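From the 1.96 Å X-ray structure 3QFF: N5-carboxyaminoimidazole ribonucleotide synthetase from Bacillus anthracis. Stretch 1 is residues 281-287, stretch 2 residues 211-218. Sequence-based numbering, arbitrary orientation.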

# COMPACT_ATOMS: atom_id res chain seq x y z
N ASN A 281 -4.93 10.47 -12.18
CA ASN A 281 -4.31 11.36 -11.17
C ASN A 281 -5.31 11.83 -10.10
O ASN A 281 -4.96 11.96 -8.92
CB ASN A 281 -3.67 12.55 -11.89
CG ASN A 281 -2.65 13.31 -11.04
OD1 ASN A 281 -2.53 13.13 -9.82
ND2 ASN A 281 -1.89 14.15 -11.70
N SER A 282 -6.56 12.08 -10.51
CA SER A 282 -7.61 12.52 -9.58
C SER A 282 -8.10 11.41 -8.61
O SER A 282 -8.94 11.67 -7.76
CB SER A 282 -8.77 13.21 -10.33
OG SER A 282 -9.58 12.28 -11.05
N GLY A 283 -7.57 10.19 -8.76
CA GLY A 283 -7.87 9.06 -7.87
C GLY A 283 -6.73 8.65 -6.94
O GLY A 283 -6.85 7.67 -6.20
N HIS A 284 -5.61 9.37 -6.97
CA HIS A 284 -4.47 9.01 -6.10
C HIS A 284 -4.78 9.12 -4.61
O HIS A 284 -4.17 8.43 -3.78
CB HIS A 284 -3.23 9.86 -6.42
CG HIS A 284 -2.64 9.61 -7.78
ND1 HIS A 284 -2.97 8.52 -8.55
CD2 HIS A 284 -1.70 10.30 -8.47
CE1 HIS A 284 -2.28 8.56 -9.68
NE2 HIS A 284 -1.50 9.63 -9.65
N TYR A 285 -5.73 10.00 -4.27
CA TYR A 285 -6.20 10.11 -2.88
C TYR A 285 -6.61 8.76 -2.29
O TYR A 285 -6.50 8.56 -1.08
CB TYR A 285 -7.38 11.08 -2.77
CG TYR A 285 -8.71 10.52 -3.24
CD1 TYR A 285 -9.12 10.66 -4.57
CD2 TYR A 285 -9.58 9.89 -2.34
CE1 TYR A 285 -10.36 10.16 -5.00
CE2 TYR A 285 -10.80 9.39 -2.75
CZ TYR A 285 -11.19 9.54 -4.08
OH TYR A 285 -12.40 9.03 -4.46
N THR A 286 -7.09 7.84 -3.13
CA THR A 286 -7.62 6.55 -2.66
C THR A 286 -6.55 5.68 -1.98
O THR A 286 -6.89 4.79 -1.22
CB THR A 286 -8.22 5.71 -3.80
OG1 THR A 286 -7.22 5.46 -4.80
CG2 THR A 286 -9.42 6.41 -4.41
N GLN A 287 -5.28 5.93 -2.30
CA GLN A 287 -4.16 5.16 -1.75
C GLN A 287 -4.07 5.25 -0.24
O GLN A 287 -3.60 4.32 0.41
CB GLN A 287 -2.83 5.65 -2.32
CG GLN A 287 -2.52 5.16 -3.72
CD GLN A 287 -1.14 5.59 -4.14
OE1 GLN A 287 -0.79 6.78 -4.08
NE2 GLN A 287 -0.33 4.62 -4.52
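Stretch 2, residues 211-218: VFPVAENI

The phenol oxygen of Tyr285 makes the closest approach between the stretches, ending 2.9 Å from the carbonyl oxygen of Pro213 (Tyr285 OH to Pro213 O) and at the same time 3.3 Å from the ring carbon CD of that proline. The geometry leaves open whether the polar approach is a hydrogen bond. The same hydroxyl lies 3.5 Å from CB of Phe212, so the tip of one side chain meets two consecutive residues.

Stretch 2 is extended throughout, with Ala215 to Ile218 in a strand that continues later in the chain. Stretch 1 is compact: a 3-10 segment from Asn281 to Gly283 leads through a type I turn, Gly283 to Thr286, into a helix. The turn is closed by the bond from Thr286 N to Gly283 O (3.1 Å), and Thr286 OG1 donates to the same carbonyl oxygen at 2.6 Å. The two segments run in opposite senses, since Ser282 pairs with Asn217 (CA to CA 7.0 Å) and Thr286 with Phe212 (8.2 Å).

At the Phe212 end, the threonine methyl packs over one face of the aromatic ring. Thr286 CG2 is 3.5 Å from Phe212 CD2 and 3.8 Å from the ring centroid, 27° off the normal, a CH-pi contact. In the middle, Tyr285 CE1 lies 4.1 Å from Ala215 CB, and this methyl is also 4.1 Å from Ser282 O. At the far end Ser282 CB approaches Asn217 OD1 to 3.6 Å; that amide oxygen is hydrogen-bonded elsewhere in the structure.

Along the strand, Ala215 and Asn217 direct their CA-to-CB bonds toward stretch 1, whereas the side chains of Glu216 and Ile218 remain out of reach, in keeping with the alternation of an extended chain. The contact buries 277 Å² in total, with Tyr285 contributing the largest share.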

# COMPACT_ATOMS: atom_id res chain seq x y z
N VAL A 211 -17.93 2.22 -7.05
CA VAL A 211 -17.69 3.62 -7.36
C VAL A 211 -16.99 4.28 -6.16
O VAL A 211 -17.35 4.04 -4.99
CB VAL A 211 -19.00 4.37 -7.70
CG1 VAL A 211 -18.71 5.73 -8.32
CG2 VAL A 211 -19.84 3.54 -8.65
N PHE A 212 -15.97 5.06 -6.46
CA PHE A 212 -15.29 5.85 -5.44
C PHE A 212 -16.03 7.15 -5.17
O PHE A 212 -16.87 7.56 -5.97
CB PHE A 212 -13.85 6.13 -5.87
CG PHE A 212 -12.94 4.98 -5.65
CD1 PHE A 212 -12.58 4.15 -6.72
CD2 PHE A 212 -12.45 4.70 -4.38
CE1 PHE A 212 -11.71 3.07 -6.52
CE2 PHE A 212 -11.57 3.62 -4.17
CZ PHE A 212 -11.20 2.81 -5.24
N PRO A 213 -15.73 7.81 -4.03
CA PRO A 213 -16.43 9.06 -3.71
C PRO A 213 -16.07 10.17 -4.70
O PRO A 213 -14.98 10.14 -5.29
CB PRO A 213 -15.92 9.43 -2.30
CG PRO A 213 -15.20 8.22 -1.79
CD PRO A 213 -14.80 7.38 -2.97
N VAL A 214 -16.96 11.15 -4.85
CA VAL A 214 -16.71 12.29 -5.70
C VAL A 214 -15.54 13.15 -5.18
O VAL A 214 -15.52 13.55 -4.02
CB VAL A 214 -17.96 13.20 -5.86
CG1 VAL A 214 -17.68 14.29 -6.90
CG2 VAL A 214 -19.22 12.39 -6.23
N ALA A 215 -14.59 13.44 -6.06
CA ALA A 215 -13.46 14.31 -5.73
C ALA A 215 -13.64 15.65 -6.43
O ALA A 215 -14.02 15.69 -7.60
CB ALA A 215 -12.15 13.68 -6.16
N GLU A 216 -13.37 16.73 -5.71
CA GLU A 216 -13.31 18.07 -6.30
C GLU A 216 -11.88 18.33 -6.76
O GLU A 216 -10.94 18.23 -5.96
CB GLU A 216 -13.78 19.12 -5.28
CG GLU A 216 -13.32 20.57 -5.57
CD GLU A 216 -13.66 21.53 -4.42
OE1 GLU A 216 -14.19 21.09 -3.39
OE2 GLU A 216 -13.39 22.75 -4.56
N ASN A 217 -11.72 18.67 -8.04
CA ASN A 217 -10.40 18.84 -8.63
C ASN A 217 -10.04 20.27 -8.97
O ASN A 217 -10.83 20.97 -9.62
CB ASN A 217 -10.27 17.97 -9.88
CG ASN A 217 -10.48 16.52 -9.57
OD1 ASN A 217 -10.00 16.03 -8.55
ND2 ASN A 217 -11.21 15.83 -10.43
N ILE A 218 -8.85 20.69 -8.54
CA ILE A 218 -8.35 22.03 -8.83
C ILE A 218 -7.19 21.95 -9.82
O ILE A 218 -6.13 21.37 -9.52
CB ILE A 218 -8.00 22.81 -7.50
CG1 ILE A 218 -9.24 22.86 -6.59
CG2 ILE A 218 -7.47 24.23 -7.82
CD1 ILE A 218 -9.12 23.69 -5.31